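PDB 3LRK: alpha-galactosidase 1 from Saccharomyces cerevisiae, which hydrolyses terminal, non-reducing alpha-D-galactose residues from alpha-D-galactosides such as galactose oligosaccharides, galactomannans and galactolipids. Local coordinates for the interface of chains A and B. Sequence-based numbering; all coordinates share one arbitrary frame. Chains: chain A/B, Alpha-galactosidase 1.

The interface of chains A and B. Residues chain A 192, 195; chain B 157, 188, 190, 231-233.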
loop_
_atom_site.group_PDB
_atom_site.type_symbol
_atom_site.label_atom_id
_atom_site.label_comp_id
_atom_site.label_asym_id
_atom_site.label_seq_id
_atom_site.Cartn_x
_atom_site.Cartn_y
_atom_site.Cartn_z
ATOM N N LEU A 192 -6.083 3.811 -10.046
ATOM C CA LEU A 192 -5.137 4.421 -11.007
ATOM C C LEU A 192 -5.720 4.717 -12.388
ATOM O O LEU A 192 -5.115 4.404 -13.430
ATOM C CB LEU A 192 -3.852 3.586 -11.111
ATOM C CG LEU A 192 -3.172 3.229 -9.783
ATOM C CD1 LEU A 192 -2.172 2.094 -9.972
ATOM C CD2 LEU A 192 -2.484 4.447 -9.154
ATOM N N TYR A 195 -4.096 5.628 -15.866
ATOM C CA TYR A 195 -3.411 4.613 -16.671
ATOM C C TYR A 195 -4.331 3.961 -17.720
ATOM O O TYR A 195 -3.877 3.628 -18.821
ATOM C CB TYR A 195 -2.838 3.515 -15.768
ATOM C CG TYR A 195 -1.396 3.664 -15.336
ATOM C CD1 TYR A 195 -1.022 3.342 -14.029
ATOM C CD2 TYR A 195 -0.396 4.088 -16.223
ATOM C CE1 TYR A 195 0.282 3.433 -13.605
ATOM C CE2 TYR A 195 0.943 4.178 -15.798
ATOM C CZ TYR A 195 1.265 3.851 -14.486
ATOM O OH TYR A 195 2.567 3.928 -14.022
ATOM N N PHE B 157 -2.876 -4.552 -15.675
ATOM C CA PHE B 157 -1.809 -4.364 -14.703
ATOM C C PHE B 157 -2.467 -4.279 -13.321
ATOM O O PHE B 157 -3.703 -4.308 -13.221
ATOM C CB PHE B 157 -1.009 -3.090 -15.025
ATOM C CG PHE B 157 -1.732 -1.817 -14.691
ATOM C CD1 PHE B 157 -1.449 -1.137 -13.505
ATOM C CD2 PHE B 157 -2.710 -1.306 -15.548
ATOM C CE1 PHE B 157 -2.130 0.041 -13.172
ATOM C CE2 PHE B 157 -3.397 -0.131 -15.230
ATOM C CZ PHE B 157 -3.106 0.542 -14.030
ATOM N N TRP B 188 8.702 -0.840 -16.320
ATOM C CA TRP B 188 9.066 0.130 -15.275
ATOM C C TRP B 188 9.003 -0.406 -13.824
ATOM O O TRP B 188 8.823 0.369 -12.872
ATOM C CB TRP B 188 8.190 1.383 -15.389
ATOM C CG TRP B 188 7.829 1.770 -16.799
ATOM C CD1 TRP B 188 8.693 1.968 -17.861
ATOM C CD2 TRP B 188 6.513 2.038 -17.297
ATOM N NE1 TRP B 188 7.976 2.321 -18.985
ATOM C CE2 TRP B 188 6.642 2.382 -18.666
ATOM C CE3 TRP B 188 5.228 2.028 -16.715
ATOM C CZ2 TRP B 188 5.535 2.717 -19.465
ATOM C CZ3 TRP B 188 4.124 2.367 -17.515
ATOM C CH2 TRP B 188 4.290 2.700 -18.872
ATOM N N GLN B 190 6.713 -2.353 -12.642
ATOM C CA GLN B 190 5.315 -2.349 -12.199
ATOM C C GLN B 190 4.890 -3.750 -11.811
ATOM O O GLN B 190 5.143 -4.714 -12.552
ATOM C CB GLN B 190 4.421 -1.809 -13.320
ATOM C CG GLN B 190 2.959 -1.573 -12.971
ATOM C CD GLN B 190 2.167 -1.087 -14.178
ATOM O OE1 GLN B 190 2.031 -1.798 -15.187
ATOM N NE2 GLN B 190 1.645 0.137 -14.086
ATOM N N LYS B 231 3.680 2.740 -7.517
ATOM C CA LYS B 231 2.414 2.595 -8.241
ATOM C C LYS B 231 2.254 3.570 -9.415
ATOM O O LYS B 231 1.278 3.502 -10.173
ATOM C CB LYS B 231 1.220 2.696 -7.278
ATOM C CG LYS B 231 1.226 1.645 -6.129
ATOM C CD LYS B 231 1.031 0.214 -6.642
ATOM C CE LYS B 231 0.750 -0.740 -5.475
ATOM N NZ LYS B 231 0.596 -2.163 -5.917
ATOM N N TYR B 232 3.214 4.472 -9.562
ATOM C CA TYR B 232 3.242 5.401 -10.687
ATOM C C TYR B 232 4.696 5.618 -11.069
ATOM O O TYR B 232 5.314 6.576 -10.612
ATOM C CB TYR B 232 2.604 6.744 -10.304
ATOM C CG TYR B 232 2.129 7.590 -11.472
ATOM C CD1 TYR B 232 1.281 8.688 -11.260
ATOM C CD2 TYR B 232 2.500 7.291 -12.787
ATOM C CE1 TYR B 232 0.820 9.463 -12.334
ATOM C CE2 TYR B 232 2.056 8.056 -13.859
ATOM C CZ TYR B 232 1.210 9.138 -13.628
ATOM O OH TYR B 232 0.756 9.884 -14.696
ATOM N N ALA B 233 5.242 4.712 -11.882
ATOM C CA ALA B 233 6.669 4.733 -12.229
ATOM C C ALA B 233 7.122 6.070 -12.825
ATOM O O ALA B 233 8.194 6.594 -12.476
ATOM C CB ALA B 233 7.007 3.588 -13.173
HETATM O O HOH W 1 3.975 1.976 -12.210
#
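At a subunit interface of the homotetramer, A:Tyr195 of the short helix 193-196 and A:Leu192 just before it meet loops of the catalytic domain of chain B. The phenol ring of A:Tyr195 lies between the B:Gln190 amide on one side of its plane and B:Tyr232 on the other, with B:Phe157 at its CB and CD1 corner. The A:Tyr195 and B:Phe157 rings pack edge-to-face, 74° apart, B:Phe157 CZ lying 3.5 Å from A:Tyr195 CB. The B:Gln190 chain, extended with CG anti to the backbone N (chi1 -173°), carries its amide end-on to the phenol face, NE2 standing 3.6 Å from A:Tyr195 CE1. From the opposite side B:Tyr232 brings CD2 to 4.0 Å from A:Tyr195 CZ. B:Trp188 runs past in the opposite direction, on the B:Gln190 side, its CZ3 4.0 Å from A:Tyr195 CE2. A:Leu192 CD1 meets the rim of the B:Phe157 ring in its plane, 3.8 Å from CE1. Water 1 lies 3.0 Å from A:Tyr195 OH and 3.0 Å from the backbone N of B:Ala233, linking the two. An alanine in place of A:Tyr195 would keep the CB that touches B:Phe157 but would probably open a gap between B:Gln190 and B:Tyr232, leave the B:Gln190 amide freer to turn and deprive the water of its phenol partner. This largely aromatic patch helps join the subunits; its centre lies about 11 Å from the nucleophile B:Asp149 and the proton donor B:Asp209, so chain A may also help shape that active site's surroundings.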